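Local coordinates for protein dihydroorotate dehydrogenase (Schistosoma mansoni, PDB 6UY4) that probably oxidises (S)-dihydroorotate to orotate in de novo pyrimidine synthesis, using FMN and passing the electrons on to a quinone, at residues P126-W131 with E135-R140. Residues are numbered along the deposited sequence; the frame is centred on the assembly and turned at random.
With FMN (flavin mononucleotide), chain G; QLA (2-[(4-fluorophenyl)amino]-3-hydroxynaphthalene-1,4-dione), chain B.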
loop_
_atom_site.group_PDB
_atom_site.type_symbol
_atom_site.label_atom_id
_atom_site.label_comp_id
_atom_site.label_asym_id
_atom_site.label_seq_id
_atom_site.Cartn_x
_atom_site.Cartn_y
_atom_site.Cartn_z
ATOM N N PRO A 126 -10.319 18.960 4.419
ATOM C CA PRO A 126 -9.657 18.144 3.393
ATOM C C PRO A 126 -8.342 17.520 3.858
ATOM O O PRO A 126 -7.544 18.170 4.533
ATOM C CB PRO A 126 -9.406 19.145 2.263
ATOM C CG PRO A 126 -9.274 20.450 2.956
ATOM C CD PRO A 126 -10.244 20.397 4.103
ATOM N N ARG A 127 -8.132 16.255 3.489
ATOM C CA ARG A 127 -6.938 15.516 3.879
ATOM C C ARG A 127 -6.237 14.874 2.688
ATOM O O ARG A 127 -5.357 14.026 2.886
ATOM C CB ARG A 127 -7.291 14.448 4.921
ATOM C CG ARG A 127 -8.430 13.534 4.501
ATOM C CD ARG A 127 -9.055 12.836 5.698
ATOM N NE ARG A 127 -10.146 11.949 5.301
ATOM C CZ ARG A 127 -10.946 11.318 6.155
ATOM N NH1 ARG A 127 -11.910 10.531 5.701
ATOM N NH2 ARG A 127 -10.784 11.478 7.461
ATOM N N ILE A 128 -6.601 15.249 1.464
ATOM C CA ILE A 128 -5.977 14.731 0.251
ATOM C C ILE A 128 -5.779 15.890 -0.714
ATOM O O ILE A 128 -6.710 16.664 -0.961
ATOM C CB ILE A 128 -6.825 13.623 -0.405
ATOM C CG1 ILE A 128 -6.847 12.367 0.468
ATOM C CG2 ILE A 128 -6.293 13.297 -1.783
ATOM C CD1 ILE A 128 -7.665 11.237 -0.116
ATOM N N PHE A 129 -4.571 16.012 -1.261
ATOM C CA PHE A 129 -4.231 17.124 -2.141
ATOM C C PHE A 129 -3.424 16.610 -3.323
ATOM O O PHE A 129 -2.488 15.825 -3.144
ATOM C CB PHE A 129 -3.440 18.198 -1.386
ATOM C CG PHE A 129 -4.079 18.625 -0.096
ATOM C CD1 PHE A 129 -5.041 19.621 -0.083
ATOM C CD2 PHE A 129 -3.724 18.026 1.102
ATOM C CE1 PHE A 129 -5.634 20.013 1.103
ATOM C CE2 PHE A 129 -4.314 18.414 2.289
ATOM C CZ PHE A 129 -5.269 19.409 2.290
ATOM N N ARG A 130 -3.785 17.055 -4.523
ATOM C CA ARG A 130 -3.078 16.669 -5.735
ATOM C C ARG A 130 -1.914 17.615 -5.996
ATOM O O ARG A 130 -2.027 18.827 -5.797
ATOM C CB ARG A 130 -4.015 16.681 -6.945
ATOM C CG ARG A 130 -5.259 15.821 -6.820
ATOM C CD ARG A 130 -5.963 15.732 -8.166
ATOM N NE ARG A 130 -7.254 15.053 -8.091
ATOM C CZ ARG A 130 -8.426 15.677 -8.083
ATOM N NH1 ARG A 130 -9.551 14.978 -8.013
ATOM N NH2 ARG A 130 -8.475 17.001 -8.147
ATOM N N TRP A 131 -0.798 17.051 -6.452
ATOM C CA TRP A 131 0.351 17.817 -6.936
ATOM C C TRP A 131 0.591 17.372 -8.375
ATOM O O TRP A 131 1.521 16.617 -8.663
ATOM C CB TRP A 131 1.588 17.607 -6.053
ATOM C CG TRP A 131 2.687 18.599 -6.309
ATOM C CD1 TRP A 131 2.676 19.620 -7.214
ATOM C CD2 TRP A 131 3.956 18.664 -5.647
ATOM N NE1 TRP A 131 3.860 20.315 -7.158
ATOM C CE2 TRP A 131 4.663 19.749 -6.204
ATOM C CE3 TRP A 131 4.565 17.911 -4.638
ATOM C CZ2 TRP A 131 5.946 20.098 -5.787
ATOM C CZ3 TRP A 131 5.839 18.261 -4.225
ATOM C CH2 TRP A 131 6.515 19.344 -4.799
ATOM N N GLU A 135 3.048 14.837 -10.690
ATOM C CA GLU A 135 2.314 13.571 -10.629
ATOM C C GLU A 135 2.425 12.949 -9.238
ATOM O O GLU A 135 2.761 11.774 -9.072
ATOM C CB GLU A 135 2.795 12.598 -11.707
ATOM C CG GLU A 135 2.549 13.070 -13.133
ATOM C CD GLU A 135 2.860 11.998 -14.162
ATOM O OE1 GLU A 135 2.955 10.813 -13.777
ATOM O OE2 GLU A 135 3.011 12.340 -15.354
ATOM N N ALA A 136 2.137 13.762 -8.225
ATOM C CA ALA A 136 2.287 13.372 -6.833
ATOM C C ALA A 136 1.005 13.669 -6.066
ATOM O O ALA A 136 0.132 14.412 -6.525
ATOM C CB ALA A 136 3.474 14.089 -6.177
ATOM N N VAL A 137 0.902 13.070 -4.882
ATOM C CA VAL A 137 -0.233 13.260 -3.984
ATOM C C VAL A 137 0.294 13.391 -2.561
ATOM O O VAL A 137 1.185 12.644 -2.147
ATOM C CB VAL A 137 -1.248 12.100 -4.086
ATOM C CG1 VAL A 137 -2.344 12.248 -3.038
ATOM C CG2 VAL A 137 -1.859 12.032 -5.478
ATOM N N VAL A 138 -0.252 14.351 -1.817
ATOM C CA VAL A 138 0.029 14.522 -0.395
ATOM C C VAL A 138 -1.260 14.246 0.369
ATOM O O VAL A 138 -2.288 14.887 0.117
ATOM C CB VAL A 138 0.563 15.928 -0.084
ATOM C CG1 VAL A 138 0.718 16.113 1.419
ATOM C CG2 VAL A 138 1.887 16.164 -0.795
ATOM N N ASN A 139 -1.210 13.295 1.302
ATOM C CA ASN A 139 -2.392 12.875 2.041
ATOM C C ASN A 139 -2.081 12.770 3.528
ATOM O O ASN A 139 -0.948 12.485 3.926
ATOM C CB ASN A 139 -2.925 11.525 1.535
ATOM C CG ASN A 139 -2.288 10.340 2.245
ATOM O OD1 ASN A 139 -2.808 9.849 3.248
ATOM N ND2 ASN A 139 -1.156 9.877 1.727
ATOM N N ARG A 140 -3.112 13.003 4.341
ATOM C CA ARG A 140 -3.049 12.825 5.788
ATOM C C ARG A 140 -4.394 12.272 6.264
ATOM O O ARG A 140 -5.069 12.835 7.121
ATOM C CB ARG A 140 -2.692 14.133 6.494
ATOM C CG ARG A 140 -3.520 15.334 6.059
ATOM C CD ARG A 140 -3.306 16.517 6.993
ATOM N NE ARG A 140 -4.091 17.684 6.598
ATOM C CZ ARG A 140 -3.613 18.707 5.895
ATOM N NH1 ARG A 140 -2.345 18.712 5.507
ATOM N NH2 ARG A 140 -4.401 19.726 5.583
HETATM N N1 FMN G . -0.620 2.726 2.962
HETATM C C2 FMN G . -1.038 1.851 3.945
HETATM O O2 FMN G . -0.288 0.957 4.332
HETATM N N3 FMN G . -2.298 1.976 4.494
HETATM C C4 FMN G . -3.145 2.976 4.065
HETATM O O4 FMN G . -4.268 3.087 4.556
HETATM C C4A FMN G . -2.728 3.860 3.076
HETATM N N5 FMN G . -3.570 4.863 2.644
HETATM C C5A FMN G . -3.156 5.736 1.660
HETATM C C6 FMN G . -4.012 6.744 1.228
HETATM C C7 FMN G . -3.603 7.630 0.240
HETATM C C7M FMN G . -4.530 8.716 -0.222
HETATM C C8 FMN G . -2.334 7.508 -0.319
HETATM C C8M FMN G . -1.888 8.463 -1.386
HETATM C C9 FMN G . -1.479 6.500 0.116
HETATM C C9A FMN G . -1.886 5.610 1.105
HETATM N N10 FMN G . -1.042 4.602 1.540
HETATM C C10 FMN G . -1.460 3.731 2.525
HETATM C "C1'" FMN G . 0.333 4.447 0.963
HETATM C "C2'" FMN G . 0.296 3.566 -0.279
HETATM O "O2'" FMN G . -0.316 2.333 0.026
HETATM C "C3'" FMN G . 1.702 3.300 -0.799
HETATM O "O3'" FMN G . 2.509 2.815 0.251
HETATM C "C4'" FMN G . 2.346 4.548 -1.394
HETATM O "O4'" FMN G . 1.362 5.469 -1.814
HETATM C "C5'" FMN G . 3.191 4.135 -2.587
HETATM O "O5'" FMN G . 3.596 5.260 -3.327
HETATM P P FMN G . 3.050 5.430 -4.829
HETATM O O1P FMN G . 3.685 6.663 -5.422
HETATM O O2P FMN G . 3.383 4.208 -5.652
HETATM O O3P FMN G . 1.556 5.620 -4.777
HETATM C C1 QLA B . -8.508 8.810 -6.325
HETATM O O1 QLA B . -8.545 7.802 -5.641
HETATM C C2 QLA B . -9.290 8.842 -7.598
HETATM O O2 QLA B . -10.046 7.782 -7.847
HETATM C C3 QLA B . -9.188 9.955 -8.466
HETATM O O3 QLA B . -8.517 12.231 -8.714
HETATM C C4 QLA B . -9.742 8.762 -10.576
HETATM C C5 QLA B . -8.709 7.835 -10.556
HETATM C C6 QLA B . -8.735 6.729 -11.388
HETATM C C7 QLA B . -9.809 6.564 -12.218
HETATM C C8 QLA B . -10.852 7.446 -12.259
HETATM C C9 QLA B . -10.819 8.552 -11.426
HETATM C C10 QLA B . -8.476 11.196 -7.999
HETATM C C11 QLA B . -7.716 11.143 -6.735
HETATM C C12 QLA B . -6.973 12.250 -6.346
HETATM C C13 QLA B . -6.249 12.219 -5.171
HETATM C C14 QLA B . -6.261 11.082 -4.372
HETATM C C15 QLA B . -6.997 9.978 -4.749
HETATM C C16 QLA B . -7.726 9.999 -5.934
HETATM F F1 QLA B . -9.839 5.477 -13.035
HETATM N N1 QLA B . -9.714 9.890 -9.707
#
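Five backbone hydrogen bonds join Arg127, Phe129 and Trp131 to Arg140, Val138 and Ala136, making an antiparallel beta hairpin of strands 128-131 and 136-139. Phe129 and Val138 exchange two of them, Phe129 N to Val138 O at 2.9 Å and Val138 N to Phe129 O at 3.0 Å. Near the turn, Trp131 and Ala136 form a second reciprocal pair; Glu135 and Ala136 together face Trp131 in a G1 beta bulge. At the far end Arg140 N reaches Arg127 O with a nearly straight bond (168°).

The hairpin illustrates how strand alternation gathers ligand-facing side chains: Ile128, Arg130, Val137 and Asn139 share one face, the first strand meeting the inhibitor and Asn139 meeting FMN, consistent with the inhibitor occupying the quinone site of a class 2 enzyme. The extended chain of Arg130 brings NE and NH1 to O3 of the naphthoquinone inhibitor, NH1 at 3.0 Å, so two bonds grip one oxygen, while Ile128 CG2 packs on the inhibitor's fused ring, 3.4 Å from C14. On the neighbouring strand, Asn139 turns CG between its backbone N and carbonyl carbon (chi1 89°), laying the amide against the dimethylbenzene end of FMN, with ND2 3.3 Å from C8.

On the face of Phe129, Trp131, Ala136 and Val138, the Phe129 ring meets the guanidinium that Arg140, just past the strand end, brings back toward it, with the planes 52° apart: CE2 lies over one guanidinium face, while NH2 comes to the ring's edge, 3.4 Å from CZ. NH1 of Arg140 bonds to the carbonyls of Tyr299 and Ala286. Toward the turn, on the same face, Trp131 CB packs on Ala136 CB.

Strand 136-139 continues the sheet into strand 301-304 through backbone bonds of Val137 with Ser303 and Asn139 with Gly301; Ala136 and Val138 pack on Leu302, and helix 355-360 meets Val137 and Arg130 through Tyr359.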